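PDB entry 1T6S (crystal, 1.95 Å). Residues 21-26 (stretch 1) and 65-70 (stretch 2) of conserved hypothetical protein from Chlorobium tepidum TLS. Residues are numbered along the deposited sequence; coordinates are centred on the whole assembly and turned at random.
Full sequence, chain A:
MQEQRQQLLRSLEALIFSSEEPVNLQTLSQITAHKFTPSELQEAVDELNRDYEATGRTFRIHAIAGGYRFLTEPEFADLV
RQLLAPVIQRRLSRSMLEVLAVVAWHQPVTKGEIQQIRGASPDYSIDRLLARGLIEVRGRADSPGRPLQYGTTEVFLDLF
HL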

# COMPACT_ATOMS: atom_id res chain seq x y z
N GLU A 21 16.65 -11.30 -1.81
CA GLU A 21 15.74 -12.14 -1.01
C GLU A 21 16.56 -13.24 -0.33
O GLU A 21 17.59 -13.65 -0.85
CB GLU A 21 14.67 -12.79 -1.89
CG GLU A 21 13.59 -11.84 -2.36
CD GLU A 21 12.54 -12.52 -3.23
OE1 GLU A 21 11.50 -11.87 -3.52
OE2 GLU A 21 12.75 -13.68 -3.62
N PRO A 22 16.11 -13.73 0.84
CA PRO A 22 16.85 -14.81 1.53
C PRO A 22 17.07 -15.95 0.53
O PRO A 22 16.16 -16.29 -0.24
CB PRO A 22 15.89 -15.20 2.67
CG PRO A 22 15.23 -13.89 3.02
CD PRO A 22 14.93 -13.31 1.62
N VAL A 23 18.26 -16.54 0.55
CA VAL A 23 18.57 -17.62 -0.40
C VAL A 23 18.64 -18.94 0.33
O VAL A 23 19.33 -19.06 1.33
CB VAL A 23 19.96 -17.44 -1.07
CG1 VAL A 23 19.95 -18.06 -2.45
CG2 VAL A 23 20.37 -16.00 -1.08
N ASN A 24 17.96 -19.95 -0.20
CA ASN A 24 17.94 -21.25 0.43
C ASN A 24 18.98 -22.24 -0.10
O ASN A 24 19.68 -21.98 -1.08
CB ASN A 24 16.54 -21.88 0.33
CG ASN A 24 16.04 -21.97 -1.11
OD1 ASN A 24 16.81 -22.24 -2.03
ND2 ASN A 24 14.75 -21.78 -1.29
N LEU A 25 19.04 -23.39 0.57
CA LEU A 25 19.95 -24.46 0.20
C LEU A 25 19.74 -24.93 -1.25
O LEU A 25 20.71 -25.24 -1.95
CB LEU A 25 19.73 -25.65 1.15
CG LEU A 25 20.29 -27.01 0.68
CD1 LEU A 25 21.75 -27.12 1.05
CD2 LEU A 25 19.49 -28.15 1.33
N GLN A 26 18.49 -25.02 -1.68
CA GLN A 26 18.20 -25.47 -3.05
C GLN A 26 18.80 -24.55 -4.11
O GLN A 26 19.43 -25.00 -5.06
CB GLN A 26 16.68 -25.58 -3.27
CG GLN A 26 16.01 -26.75 -2.54
CD GLN A 26 15.76 -26.48 -1.06
OE1 GLN A 26 15.25 -27.34 -0.34
NE2 GLN A 26 16.09 -25.29 -0.61
N ALA A 65 14.42 -18.96 8.83
CA ALA A 65 13.41 -19.80 8.18
C ALA A 65 13.88 -20.47 6.89
O ALA A 65 13.18 -20.45 5.87
CB ALA A 65 12.16 -18.97 7.88
N GLY A 66 15.07 -21.07 6.92
CA GLY A 66 15.58 -21.74 5.73
C GLY A 66 16.15 -20.84 4.65
O GLY A 66 16.53 -21.33 3.59
N GLY A 67 16.21 -19.53 4.91
CA GLY A 67 16.77 -18.60 3.94
C GLY A 67 17.92 -17.82 4.57
O GLY A 67 17.75 -17.25 5.65
N TYR A 68 19.08 -17.80 3.93
CA TYR A 68 20.21 -17.05 4.47
C TYR A 68 20.26 -15.63 3.93
O TYR A 68 19.98 -15.40 2.76
CB TYR A 68 21.55 -17.73 4.14
CG TYR A 68 21.78 -19.07 4.80
CD1 TYR A 68 21.37 -20.26 4.18
CD2 TYR A 68 22.42 -19.15 6.04
CE1 TYR A 68 21.58 -21.50 4.80
CE2 TYR A 68 22.63 -20.39 6.66
CZ TYR A 68 22.22 -21.55 6.04
OH TYR A 68 22.42 -22.76 6.67
N ARG A 69 20.59 -14.67 4.80
CA ARG A 69 20.72 -13.27 4.36
C ARG A 69 21.66 -12.53 5.30
O ARG A 69 21.85 -12.93 6.45
CB ARG A 69 19.36 -12.55 4.33
CG ARG A 69 18.84 -12.05 5.69
CD ARG A 69 18.62 -13.17 6.71
NE ARG A 69 17.62 -14.19 6.34
CZ ARG A 69 16.32 -13.98 6.15
NH1 ARG A 69 15.80 -12.76 6.26
NH2 ARG A 69 15.51 -15.00 5.91
N PHE A 70 22.27 -11.47 4.79
CA PHE A 70 23.16 -10.63 5.58
C PHE A 70 22.32 -9.67 6.40
O PHE A 70 21.25 -9.25 5.97
CB PHE A 70 24.06 -9.79 4.67
CG PHE A 70 25.32 -10.50 4.24
CD1 PHE A 70 25.33 -11.26 3.08
CD2 PHE A 70 26.48 -10.40 5.01
CE1 PHE A 70 26.49 -11.94 2.69
CE2 PHE A 70 27.65 -11.07 4.63
CZ PHE A 70 27.65 -11.84 3.47
O HOH W 1 17.85 -23.47 3.18

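The two stretches meet through a single antiparallel bridge in which Val 23 pairs with Tyr 68. Val 23 N donates to Tyr 68 O at 3.0 Å, and Tyr 68 N donates to Val 23 O at 2.9 Å; both bonds are nearly straight (166° and 174°), and, as in any hydrogen-bonded antiparallel pair, each residue uses both its N and its O. Pro 22 lacks an amide hydrogen, but its CA lies 3.4 Å from Tyr 68 O in a CA-H...O contact.

Pro 22 points toward the other stretch, and Gly 67 makes room for it. Pro 22 CB rests 3.7 Å from Gly 67 CA, and a CB on Gly 67 would fall only 2.6 Å from Pro 22 CB, a clash. Gly 66 is glycine for a different reason: at its phi of 78° and psi of 3°, a CB would jam against the preceding carbonyl oxygen.

Arg 69 also points toward stretch 1, then folds back on its own strand. With chi1 p and chi2 and chi3 both m, the chain curls until Arg 69 NE and Arg 69 NH2 both donate to Gly 67 O, at 3.1 and 3.2 Å. This fork holds the guanidinium with one face against the proline ring, Pro 22 CG lying 3.1 Å from Arg 69 NH2; the flat cation covers aliphatic carbon while its edge keeps its hydrogen bonds.

Tyr 68, chi1 m, turns its ring edge to Val 23 O, while its OH is bonded elsewhere in the structure. The CA-to-CB bond of Val 23 points sideways; with chi1 t its beta-branched side chain stays beside the backbone-made bridge.

Asn 24 takes chi1 p as N-cap, its side chain capping a backbone N just past the stretch, while its CB packs 3.3 Å from Gly 66 O. A water accepts from Leu 25 N at 2.9 Å and donates to Gly 66 O at 2.5 Å.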